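Local coordinates for DyP-type peroxidase (Pleurotus ostreatus PC15, PDB 6FSK), which is a heme b peroxidase that probably uses hydrogen peroxide to oxidise dyes and, at a non-canonical site, Mn(II), at residues Lys332-Pro335 with Leu339-Pro342; Arg351-Arg356 with His394-Ser399. The protein carries 1 engineered substitution. All blocks are in the same frame, centred on the assembly; numbering follows the deposited sequence.

Contact 1 of 2, residues Lys332-Pro335 with Leu339-Pro342. With HEM (protoporphyrin IX containing Fe), chain C.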
ATOM      1  N   LYS A 332      -4.008   3.554 -12.854  1.00  9.94           N
ATOM      2  CA  LYS A 332      -2.869   2.673 -12.991  1.00 10.89           C
ATOM      3  C   LYS A 332      -2.906   1.562 -11.950  1.00 10.42           C
ATOM      4  O   LYS A 332      -2.511   0.445 -12.276  1.00 14.03           O
ATOM      5  CB  LYS A 332      -1.565   3.433 -12.855  1.00 10.45           C
ATOM      6  CG  LYS A 332      -1.208   4.245 -14.061  1.00 10.09           C
ATOM      7  CD  LYS A 332      -0.511   3.420 -15.165  1.00 11.39           C
ATOM      8  CE  LYS A 332       0.154   4.248 -16.217  1.00 11.54           C
ATOM      9  NZ  LYS A 332       0.925   3.375 -17.100  1.00 10.46           N
ATOM     10  N   THR A 333      -3.497   1.745 -10.802  1.00  9.25           N
ATOM     11  CA  THR A 333      -3.408   0.775  -9.730  1.00  8.46           C
ATOM     12  C   THR A 333      -4.710  -0.019  -9.520  1.00  8.92           C
ATOM     13  O   THR A 333      -4.623  -1.153  -9.121  1.00  9.47           O
ATOM     14  CB  THR A 333      -2.968   1.422  -8.401  1.00  9.65           C
ATOM     15  OG1 THR A 333      -3.933   2.399  -8.009  1.00 10.19           O
ATOM     16  CG2 THR A 333      -1.519   2.010  -8.474  1.00 11.21           C
ATOM     17  N   TYR A 334      -5.822   0.547  -9.911  1.00  8.86           N
ATOM     18  CA  TYR A 334      -7.077  -0.217 -10.017  1.00  9.51           C
ATOM     19  C   TYR A 334      -7.774   0.240 -11.309  1.00  8.52           C
ATOM     20  O   TYR A 334      -8.522   1.228 -11.327  1.00  9.25           O
ATOM     21  CB  TYR A 334      -7.982  -0.030  -8.825  1.00  9.84           C
ATOM     22  CG  TYR A 334      -9.318  -0.760  -8.917  1.00 10.09           C
ATOM     23  CD1 TYR A 334      -9.448  -1.918  -9.594  1.00 12.60           C
ATOM     24  CD2 TYR A 334     -10.415  -0.250  -8.243  1.00 11.75           C
ATOM     25  CE1 TYR A 334     -10.710  -2.544  -9.670  1.00 11.80           C
ATOM     26  CE2 TYR A 334     -11.626  -0.857  -8.296  1.00 12.79           C
ATOM     27  CZ  TYR A 334     -11.754  -2.012  -8.987  1.00 12.92           C
ATOM     28  OH  TYR A 334     -13.062  -2.564  -9.062  1.00 16.31           O
ATOM     29  N   PRO A 335      -7.580  -0.513 -12.378  1.00  9.96           N
ATOM     30  CA  PRO A 335      -8.091  -0.072 -13.720  1.00 10.03           C
ATOM     31  C   PRO A 335      -9.591  -0.032 -13.900  1.00 11.13           C
ATOM     32  O   PRO A 335     -10.073   0.544 -14.889  1.00 10.87           O
ATOM     33  CB  PRO A 335      -7.440  -1.082 -14.679  1.00  9.40           C
ATOM     34  CG  PRO A 335      -6.146  -1.427 -13.998  1.00 10.44           C
ATOM     35  CD  PRO A 335      -6.511  -1.521 -12.548  1.00  9.74           C
ATOM     36  N   LEU A 339      -9.995  -2.595 -17.733  1.00 11.39           N
ATOM     37  CA  LEU A 339      -9.760  -4.007 -17.941  1.00 12.22           C
ATOM     38  C   LEU A 339     -11.013  -4.871 -17.826  1.00 12.76           C
ATOM     39  O   LEU A 339     -11.052  -5.919 -18.501  1.00 13.28           O
ATOM     40  CB  LEU A 339      -8.647  -4.582 -17.082  1.00 12.92           C
ATOM     41  CG  LEU A 339      -7.274  -3.905 -17.176  1.00 14.43           C
ATOM     42  CD1 LEU A 339      -6.250  -4.513 -16.251  1.00 14.29           C
ATOM     43  CD2 LEU A 339      -6.735  -3.893 -18.579  1.00 16.01           C
ATOM     44  N   GLU A 340     -11.959  -4.415 -16.999  1.00 12.97           N
ATOM     45  CA  GLU A 340     -13.137  -5.279 -16.688  1.00 15.01           C
ATOM     46  C   GLU A 340     -14.192  -5.137 -17.707  1.00 15.93           C
ATOM     47  O   GLU A 340     -15.010  -6.089 -17.865  1.00 17.24           O
ATOM     48  CB  GLU A 340     -13.694  -4.991 -15.317  1.00 16.30           C
ATOM     49  CG  GLU A 340     -12.752  -5.305 -14.179  1.00 17.98           C
ATOM     50  CD  GLU A 340     -13.460  -5.275 -12.804  1.00 26.33           C
ATOM     51  OE1 GLU A 340     -14.734  -5.293 -12.823  1.00 34.22           O
ATOM     52  OE2 GLU A 340     -12.816  -5.364 -11.718  1.00 23.38           O
ATOM     53  N   GLY A 341     -14.130  -4.045 -18.467  1.00 14.57           N
ATOM     54  CA  GLY A 341     -15.172  -3.836 -19.506  1.00 16.12           C
ATOM     55  C   GLY A 341     -14.688  -4.452 -20.792  1.00 15.62           C
ATOM     56  O   GLY A 341     -13.580  -4.999 -20.860  1.00 14.37           O
ATOM     57  N   PRO A 342     -15.456  -4.276 -21.909  1.00 17.57           N
ATOM     58  CA  PRO A 342     -14.968  -4.685 -23.211  1.00 19.46           C
ATOM     59  C   PRO A 342     -13.690  -3.869 -23.569  1.00 16.18           C
ATOM     60  O   PRO A 342     -13.586  -2.730 -23.143  1.00 17.44           O
ATOM     61  CB  PRO A 342     -16.097  -4.216 -24.163  1.00 20.41           C
ATOM     62  CG  PRO A 342     -17.300  -4.103 -23.317  1.00 20.96           C
ATOM     63  CD  PRO A 342     -16.823  -3.734 -21.941  1.00 18.57           C
TER
HETATM   64  CHA HEM C 501      -4.911   4.883  -4.141  1.00  9.86           C
HETATM   65  CHB HEM C 501      -1.412   7.918  -2.803  1.00  8.76           C
HETATM   66  CHC HEM C 501       1.767   4.324  -3.198  1.00  8.84           C
HETATM   67  CHD HEM C 501      -1.680   1.342  -4.843  1.00  8.61           C
HETATM   68  C1A HEM C 501      -4.266   6.051  -3.730  1.00  9.30           C
HETATM   69  C2A HEM C 501      -4.889   7.312  -3.473  1.00  9.75           C
HETATM   70  C3A HEM C 501      -3.928   8.148  -3.054  1.00  9.96           C
HETATM   71  C4A HEM C 501      -2.697   7.422  -3.129  1.00  9.12           C
HETATM   72  CMA HEM C 501      -4.085   9.593  -2.727  1.00 10.35           C
HETATM   73  CAA HEM C 501      -6.364   7.616  -3.683  1.00  9.79           C
HETATM   74  CBA HEM C 501      -7.297   7.450  -2.490  1.00 11.28           C
HETATM   75  CGA HEM C 501      -7.499   6.010  -2.099  1.00 12.05           C
HETATM   76  O1A HEM C 501      -8.230   5.280  -2.772  1.00 12.34           O
HETATM   77  O2A HEM C 501      -6.925   5.600  -1.060  1.00 13.22           O
HETATM   78  C1B HEM C 501      -0.198   7.226  -2.789  1.00 10.33           C
HETATM   79  C2B HEM C 501       1.035   7.722  -2.377  1.00 10.51           C
HETATM   80  C3B HEM C 501       1.962   6.730  -2.439  1.00  8.52           C
HETATM   81  C4B HEM C 501       1.220   5.569  -2.954  1.00  8.47           C
HETATM   82  CMB HEM C 501       1.322   9.145  -1.967  1.00 11.73           C
HETATM   83  CAB HEM C 501       3.412   6.665  -2.155  1.00  9.00           C
HETATM   84  CBB HEM C 501       4.028   7.517  -1.364  1.00  8.64           C
HETATM   85  C1C HEM C 501       1.200   3.216  -3.749  1.00  8.59           C
HETATM   86  C2C HEM C 501       1.791   1.999  -4.116  1.00  9.24           C
HETATM   87  C3C HEM C 501       0.847   1.147  -4.610  1.00  9.19           C
HETATM   88  C4C HEM C 501      -0.412   1.841  -4.485  1.00  7.88           C
HETATM   89  CMC HEM C 501       3.256   1.700  -3.944  1.00 10.22           C
HETATM   90  CAC HEM C 501       0.923  -0.212  -5.214  1.00  8.70           C
HETATM   91  CBC HEM C 501       2.013  -0.688  -5.850  1.00  9.94           C
HETATM   92  C1D HEM C 501      -2.860   2.080  -4.713  1.00  8.40           C
HETATM   93  C2D HEM C 501      -4.184   1.423  -4.942  1.00  8.41           C
HETATM   94  C3D HEM C 501      -5.096   2.439  -4.692  1.00  8.91           C
HETATM   95  C4D HEM C 501      -4.310   3.628  -4.407  1.00  9.28           C
HETATM   96  CMD HEM C 501      -4.473   0.019  -5.294  1.00  8.16           C
HETATM   97  CAD HEM C 501      -6.613   2.385  -4.828  1.00  9.28           C
HETATM   98  CBD HEM C 501      -7.089   2.630  -6.225  1.00  9.78           C
HETATM   99  CGD HEM C 501      -8.580   2.439  -6.347  1.00  9.52           C
HETATM  100  O1D HEM C 501      -9.164   3.400  -6.906  1.00 10.65           O
HETATM  101  O2D HEM C 501      -9.124   1.484  -5.833  1.00 11.04           O
HETATM  102  NA  HEM C 501      -2.877   6.135  -3.622  1.00  9.36           N
HETATM  103  NB  HEM C 501      -0.064   5.947  -3.216  1.00  8.58           N
HETATM  104  NC  HEM C 501      -0.166   3.140  -4.114  1.00  8.57           N
HETATM  105  ND  HEM C 501      -2.995   3.386  -4.478  1.00  8.41           N
HETATM  106 FE   HEM C 501      -1.531   4.678  -3.934  1.00  9.01          FE
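Tyr334 and Glu340 meet at the phenol end of the tyrosine. Glu340 OE2 lies 3.9 Å from Tyr334 OH, near the plane of the ring and at its edge. This is a loose polar approach. The two side chains run at about a right angle, with ring and carboxylate planes 60° apart. Glu340 gets there with a chain extended beyond CG. The second touch is apolar. Pro335 CB rests 3.8 Å from Leu339 CG, and Pro335 CG is equally close to the CD1 branch of Leu339.

The other edge of the tyrosine faces the heme. Tyr334 CD2 is 3.2 Å from propionate oxygen O2D, and carbon CGD of that propionate lies in the ring plane. Placing CG anti to the backbone N (chi1 178°) swings the ring into this position. Arg352 adds a cation-pi contact to it. Thr333 OG1 sits 3.2 Å from heme C2D and is hydrogen-bonded to the carbonyl of His329, the axial iron ligand.

Further out, Trp400 of helix 393-401 packs on both Pro335 and Leu339. Lys332 NZ is gripped by three carbonyls, those of Trp400, Phe406 and Gly426, which tie the end of helix 329-333 to helix 393-401 and to neighbouring loops.

The tyrosine thus lies between a heme propionate and a carboxylate that is partly exposed. Such a placement is consistent with a route for charge between the heme and the protein surface.

Contact 2 of 2, residues Arg351-Arg356 with His394-Ser399. With HEM (protoporphyrin IX containing Fe), chain C.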
ATOM      1  N   ARG A 351      -5.653  -8.826  -8.711  1.00 10.89           N
ATOM      2  CA  ARG A 351      -4.800  -7.641  -8.702  1.00 10.93           C
ATOM      3  C   ARG A 351      -5.173  -6.736  -7.567  1.00 10.87           C
ATOM      4  O   ARG A 351      -4.499  -5.732  -7.362  1.00 11.02           O
ATOM      5  CB  ARG A 351      -5.005  -6.891  -9.984  1.00 10.90           C
ATOM      6  CG  ARG A 351      -4.837  -7.750 -11.251  1.00 11.63           C
ATOM      7  CD  ARG A 351      -3.414  -8.044 -11.505  1.00 14.72           C
ATOM      8  NE  ARG A 351      -3.293  -8.855 -12.726  1.00 16.16           N
ATOM      9  CZ  ARG A 351      -2.460  -9.861 -12.893  1.00 14.62           C
ATOM     10  NH1 ARG A 351      -1.743 -10.322 -11.884  1.00 14.44           N
ATOM     11  NH2 ARG A 351      -2.395 -10.461 -14.059  1.00 17.92           N
ATOM     12  N   ARG A 352      -6.168  -7.086  -6.766  1.00 10.47           N
ATOM     13  CA  ARG A 352      -6.622  -6.200  -5.706  1.00  9.01           C
ATOM     14  C   ARG A 352      -5.729  -6.353  -4.492  1.00  9.83           C
ATOM     15  O   ARG A 352      -5.200  -7.436  -4.206  1.00  9.45           O
ATOM     16  CB  ARG A 352      -8.102  -6.473  -5.328  1.00 10.15           C
ATOM     17  CG  ARG A 352      -9.009  -6.325  -6.531  1.00 10.06           C
ATOM     18  CD  ARG A 352      -9.008  -5.006  -7.204  1.00  9.08           C
ATOM     19  NE  ARG A 352      -9.330  -3.875  -6.308  1.00  9.72           N
ATOM     20  CZ  ARG A 352     -10.522  -3.474  -5.985  1.00 10.60           C
ATOM     21  NH1 ARG A 352     -11.640  -4.152  -6.393  1.00 12.92           N
ATOM     22  NH2 ARG A 352     -10.658  -2.450  -5.176  1.00 11.58           N
ATOM     23  N   ILE A 353      -5.601  -5.242  -3.752  1.00  9.04           N
ATOM     24  CA  ILE A 353      -4.836  -5.198  -2.520  1.00  9.05           C
ATOM     25  C   ILE A 353      -5.544  -4.405  -1.495  1.00  8.82           C
ATOM     26  O   ILE A 353      -6.316  -3.485  -1.808  1.00  9.90           O
ATOM     27  CB  ILE A 353      -3.395  -4.594  -2.753  1.00  8.98           C
ATOM     28  CG1 ILE A 353      -3.488  -3.133  -3.286  1.00  9.53           C
ATOM     29  CG2 ILE A 353      -2.574  -5.460  -3.661  1.00 10.14           C
ATOM     30  CD1 ILE A 353      -2.130  -2.460  -3.353  1.00  8.79           C
ATOM     31  N   ILE A 354      -5.293  -4.772  -0.212  1.00  9.02           N
ATOM     32  CA  ILE A 354      -5.812  -4.001   0.873  1.00  9.36           C
ATOM     33  C   ILE A 354      -4.641  -3.217   1.429  1.00  9.13           C
ATOM     34  O   ILE A 354      -3.683  -3.797   1.885  1.00 10.51           O
ATOM     35  CB  ILE A 354      -6.457  -4.866   1.987  1.00 10.74           C
ATOM     36  CG1 ILE A 354      -7.742  -5.510   1.463  1.00 11.92           C
ATOM     37  CG2 ILE A 354      -6.703  -4.039   3.208  1.00 12.69           C
ATOM     38  CD1 ILE A 354      -8.279  -6.534   2.449  1.00 13.21           C
ATOM     39  N   ARG A 355      -4.774  -1.885   1.475  1.00  9.21           N
ATOM     40  CA  ARG A 355      -3.676  -1.008   1.972  1.00  9.52           C
ATOM     41  C   ARG A 355      -3.890  -0.562   3.388  1.00  9.86           C
ATOM     42  O   ARG A 355      -5.027  -0.256   3.819  1.00 10.66           O
ATOM     43  CB  ARG A 355      -3.566   0.222   1.101  1.00 10.10           C
ATOM     44  CG  ARG A 355      -3.117  -0.082  -0.283  1.00 11.26           C
ATOM     45  CD  ARG A 355      -3.335   1.072  -1.262  1.00 11.47           C
ATOM     46  NE  ARG A 355      -4.767   1.383  -1.414  1.00 11.68           N
ATOM     47  CZ  ARG A 355      -5.268   2.599  -1.218  1.00 10.23           C
ATOM     48  NH1 ARG A 355      -4.498   3.662  -0.939  1.00 10.15           N
ATOM     49  NH2 ARG A 355      -6.552   2.756  -1.296  1.00 10.44           N
ATOM     50  N   ARG A 356      -2.816  -0.543   4.173  1.00 10.55           N
ATOM     51  CA  ARG A 356      -2.868  -0.134   5.576  1.00 11.22           C
ATOM     52  C   ARG A 356      -1.744   0.931   5.810  1.00 13.45           C
ATOM     53  O   ARG A 356      -1.066   0.830   6.840  1.00 15.51           O
ATOM     54  CB  ARG A 356      -2.715  -1.298   6.538  1.00 11.93           C
ATOM     55  CG  ARG A 356      -3.691  -2.396   6.366  1.00 11.64           C
ATOM     56  CD  ARG A 356      -5.100  -2.005   6.793  1.00 12.42           C
ATOM     57  NE  ARG A 356      -6.005  -3.117   6.699  1.00 12.82           N
ATOM     58  CZ  ARG A 356      -7.295  -3.075   6.358  1.00 14.05           C
ATOM     59  NH1 ARG A 356      -7.886  -1.967   6.035  1.00 14.96           N
ATOM     60  NH2 ARG A 356      -8.001  -4.221   6.339  1.00 15.28           N
ATOM     61  N   HIS A 394       3.507  -6.700  -6.811  1.00  9.37           N
ATOM     62  CA  HIS A 394       4.572  -6.685  -7.809  1.00  9.80           C
ATOM     63  C   HIS A 394       4.037  -6.361  -9.207  1.00 10.17           C
ATOM     64  O   HIS A 394       4.703  -5.635  -9.948  1.00  9.80           O
ATOM     65  CB  HIS A 394       5.267  -8.067  -7.803  1.00 10.08           C
ATOM     66  CG  HIS A 394       6.410  -8.166  -8.770  1.00 11.51           C
ATOM     67  ND1 HIS A 394       6.240  -8.260 -10.144  1.00 14.54           N
ATOM     68  CD2 HIS A 394       7.739  -8.142  -8.548  1.00 11.49           C
ATOM     69  CE1 HIS A 394       7.437  -8.357 -10.712  1.00 13.65           C
ATOM     70  NE2 HIS A 394       8.354  -8.210  -9.761  1.00 17.13           N
ATOM     71  N   PHE A 395       2.955  -7.030  -9.588  1.00  9.60           N
ATOM     72  CA  PHE A 395       2.361  -6.857 -10.897  1.00  9.70           C
ATOM     73  C   PHE A 395       1.930  -5.401 -11.112  1.00  9.52           C
ATOM     74  O   PHE A 395       2.211  -4.770 -12.161  1.00 10.02           O
ATOM     75  CB  PHE A 395       1.233  -7.822 -11.089  1.00 10.66           C
ATOM     76  CG  PHE A 395       0.766  -7.887 -12.501  1.00 11.52           C
ATOM     77  CD1 PHE A 395      -0.193  -7.058 -12.941  1.00 14.09           C
ATOM     78  CD2 PHE A 395       1.315  -8.859 -13.368  1.00 14.73           C
ATOM     79  CE1 PHE A 395      -0.697  -7.128 -14.264  1.00 14.97           C
ATOM     80  CE2 PHE A 395       0.890  -8.893 -14.669  1.00 15.69           C
ATOM     81  CZ  PHE A 395      -0.143  -8.066 -15.105  1.00 15.75           C
ATOM     82  N   ILE A 396       1.286  -4.827 -10.112  1.00  8.50           N
ATOM     83  CA  ILE A 396       0.825  -3.484 -10.182  1.00  9.33           C
ATOM     84  C   ILE A 396       2.001  -2.563 -10.460  1.00  8.97           C
ATOM     85  O   ILE A 396       1.899  -1.659 -11.319  1.00 10.07           O
ATOM     86  CB  ILE A 396       0.121  -3.014  -8.900  1.00  9.80           C
ATOM     87  CG1 ILE A 396      -1.234  -3.749  -8.646  1.00 10.21           C
ATOM     88  CG2 ILE A 396      -0.180  -1.516  -8.895  1.00 10.86           C
ATOM     89  CD1 ILE A 396      -1.741  -3.664  -7.212  1.00 11.31           C
ATOM     90  N   GLN A 397       3.047  -2.721  -9.660  1.00  8.49           N
ATOM     91  CA  GLN A 397       4.205  -1.869  -9.830  1.00  8.70           C
ATOM     92  C   GLN A 397       4.827  -2.019 -11.175  1.00  9.40           C
ATOM     93  O   GLN A 397       5.050  -1.024 -11.906  1.00 11.36           O
ATOM     94  CB  GLN A 397       5.201  -2.159  -8.745  1.00  9.70           C
ATOM     95  CG  GLN A 397       6.470  -1.235  -8.730  1.00 10.34           C
ATOM     96  CD  GLN A 397       6.131   0.169  -8.217  1.00 10.34           C
ATOM     97  OE1 GLN A 397       5.621   0.338  -7.148  1.00 11.21           O
ATOM     98  NE2 GLN A 397       6.303   1.161  -9.090  1.00 10.48           N
ATOM     99  N   GLU A 398       5.144  -3.275 -11.578  1.00  9.75           N
ATOM    100  CA  GLU A 398       5.934  -3.476 -12.800  1.00 10.80           C
ATOM    101  C   GLU A 398       5.119  -3.358 -14.047  1.00 11.59           C
ATOM    102  O   GLU A 398       5.562  -2.744 -15.045  1.00 13.15           O
ATOM    103  CB  GLU A 398       6.557  -4.861 -12.772  1.00 11.93           C
ATOM    104  CG  GLU A 398       7.466  -5.127 -13.946  1.00 13.66           C
ATOM    105  CD  GLU A 398       8.018  -6.520 -14.093  1.00 14.52           C
ATOM    106  OE1 GLU A 398       7.539  -7.510 -13.453  1.00 17.84           O
ATOM    107  OE2 GLU A 398       9.009  -6.554 -14.939  1.00 17.54           O
ATOM    108  N   SER A 399       3.977  -4.021 -14.064  1.00  9.76           N
ATOM    109  CA  SER A 399       3.174  -4.147 -15.268  1.00 10.67           C
ATOM    110  C   SER A 399       2.224  -3.003 -15.562  1.00  9.49           C
ATOM    111  O   SER A 399       1.837  -2.805 -16.699  1.00  9.79           O
ATOM    112  CB  SER A 399       2.467  -5.487 -15.332  1.00 12.55           C
ATOM    113  OG  SER A 399       3.412  -6.550 -15.611  1.00 14.88           O
TER
HETATM  114  CHA HEM C 501      -4.911   4.883  -4.141  1.00  9.86           C
HETATM  115  CHB HEM C 501      -1.412   7.918  -2.803  1.00  8.76           C
HETATM  116  CHC HEM C 501       1.767   4.324  -3.198  1.00  8.84           C
HETATM  117  CHD HEM C 501      -1.680   1.342  -4.843  1.00  8.61           C
HETATM  118  C1A HEM C 501      -4.266   6.051  -3.730  1.00  9.30           C
HETATM  119  C2A HEM C 501      -4.889   7.312  -3.473  1.00  9.75           C
HETATM  120  C3A HEM C 501      -3.928   8.148  -3.054  1.00  9.96           C
HETATM  121  C4A HEM C 501      -2.697   7.422  -3.129  1.00  9.12           C
HETATM  122  CMA HEM C 501      -4.085   9.593  -2.727  1.00 10.35           C
HETATM  123  CAA HEM C 501      -6.364   7.616  -3.683  1.00  9.79           C
HETATM  124  CBA HEM C 501      -7.297   7.450  -2.490  1.00 11.28           C
HETATM  125  CGA HEM C 501      -7.499   6.010  -2.099  1.00 12.05           C
HETATM  126  O1A HEM C 501      -8.230   5.280  -2.772  1.00 12.34           O
HETATM  127  O2A HEM C 501      -6.925   5.600  -1.060  1.00 13.22           O
HETATM  128  C1B HEM C 501      -0.198   7.226  -2.789  1.00 10.33           C
HETATM  129  C2B HEM C 501       1.035   7.722  -2.377  1.00 10.51           C
HETATM  130  C3B HEM C 501       1.962   6.730  -2.439  1.00  8.52           C
HETATM  131  C4B HEM C 501       1.220   5.569  -2.954  1.00  8.47           C
HETATM  132  CMB HEM C 501       1.322   9.145  -1.967  1.00 11.73           C
HETATM  133  CAB HEM C 501       3.412   6.665  -2.155  1.00  9.00           C
HETATM  134  CBB HEM C 501       4.028   7.517  -1.364  1.00  8.64           C
HETATM  135  C1C HEM C 501       1.200   3.216  -3.749  1.00  8.59           C
HETATM  136  C2C HEM C 501       1.791   1.999  -4.116  1.00  9.24           C
HETATM  137  C3C HEM C 501       0.847   1.147  -4.610  1.00  9.19           C
HETATM  138  C4C HEM C 501      -0.412   1.841  -4.485  1.00  7.88           C
HETATM  139  CMC HEM C 501       3.256   1.700  -3.944  1.00 10.22           C
HETATM  140  CAC HEM C 501       0.923  -0.212  -5.214  1.00  8.70           C
HETATM  141  CBC HEM C 501       2.013  -0.688  -5.850  1.00  9.94           C
HETATM  142  C1D HEM C 501      -2.860   2.080  -4.713  1.00  8.40           C
HETATM  143  C2D HEM C 501      -4.184   1.423  -4.942  1.00  8.41           C
HETATM  144  C3D HEM C 501      -5.096   2.439  -4.692  1.00  8.91           C
HETATM  145  C4D HEM C 501      -4.310   3.628  -4.407  1.00  9.28           C
HETATM  146  CMD HEM C 501      -4.473   0.019  -5.294  1.00  8.16           C
HETATM  147  CAD HEM C 501      -6.613   2.385  -4.828  1.00  9.28           C
HETATM  148  CBD HEM C 501      -7.089   2.630  -6.225  1.00  9.78           C
HETATM  149  CGD HEM C 501      -8.580   2.439  -6.347  1.00  9.52           C
HETATM  150  O1D HEM C 501      -9.164   3.400  -6.906  1.00 10.65           O
HETATM  151  O2D HEM C 501      -9.124   1.484  -5.833  1.00 11.04           O
HETATM  152  NA  HEM C 501      -2.877   6.135  -3.622  1.00  9.36           N
HETATM  153  NB  HEM C 501      -0.064   5.947  -3.216  1.00  8.58           N
HETATM  154  NC  HEM C 501      -0.166   3.140  -4.114  1.00  8.57           N
HETATM  155  ND  HEM C 501      -2.995   3.386  -4.478  1.00  8.41           N
HETATM  156 FE   HEM C 501      -1.531   4.678  -3.934  1.00  9.01          FE
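Arg351 and Phe395 form a cation-pi stack. The guanidinium lies flat on one face of the ring, with planes 4° apart. Arg351 CZ is 3.5 Å from the ring centroid and close to the ring normal. NH2 comes down over the CZ end of the ring, with Arg351 NH2 to Phe395 CZ at 3.4 Å, while NH1 hangs over the CG end. A bend at chi2 (-74°) brings the arginine chain round to the helix. Arg351 NH1 is also hydrogen-bonded to the carbonyl of Asp391, which helps fix the rotation of the group. Ser399 CB covers the opposite face of the ring, one helical turn on.

The apolar contacts are lighter. Ile353 and Ile396 meet tip to tip, CD1 to CD1 at 4.1 Å. The same Ile396 CD1 touches the carbonyl oxygen Arg351 O at 3.5 Å. Both isoleucines also reach the heme rim: Ile353 CG1 lies 3.9 Å from methyl CMD, and Ile396 CG2 lies 3.8 Å from vinyl carbon CBC.

The polar grip on the heme comes from Arg355. Its NH2 bonds to propionate O2A at 2.9 Å, and NH1 gives a second bond to that oxygen. One face of its guanidinium lies over pyrrole carbon C3D. Asp191 forms a salt bridge with NH1, as expected of the distal acid and arginine in dye-decolorizing peroxidases.

Residues 354-360 form an outermost strand of the large antiparallel sheet. They pair with strand 379-386 through Ile354 with Tyr385 and Arg356 with Val383. Helix 393-401 follows that strand, and its His394 and Glu398 side chains pack against helix 102-109.

Overall arrangement
Contacts 1 and 2 have centres 13 Å apart and share the heme. They follow one another in the chain, contact 1 closing before contact 2 opens. Residues 332-335 and 394-399 lie on the side of the macrocycle that holds His329; Arg355 lies over the other face. The contacts join directly at two points. Arg352 NH1 packs 3.4 Å from Tyr334 CZ, and NH2 of the same group is the end turned nearer to the D propionate. Thr333 CG2 meets Ile396 CG2 at 3.8 Å, on the His329 side, near CHD and the C-ring vinyl. The side chain of Ile396 is about 7 Å from that of His329. Together the two contacts line the propionate edge and flank of the pocket.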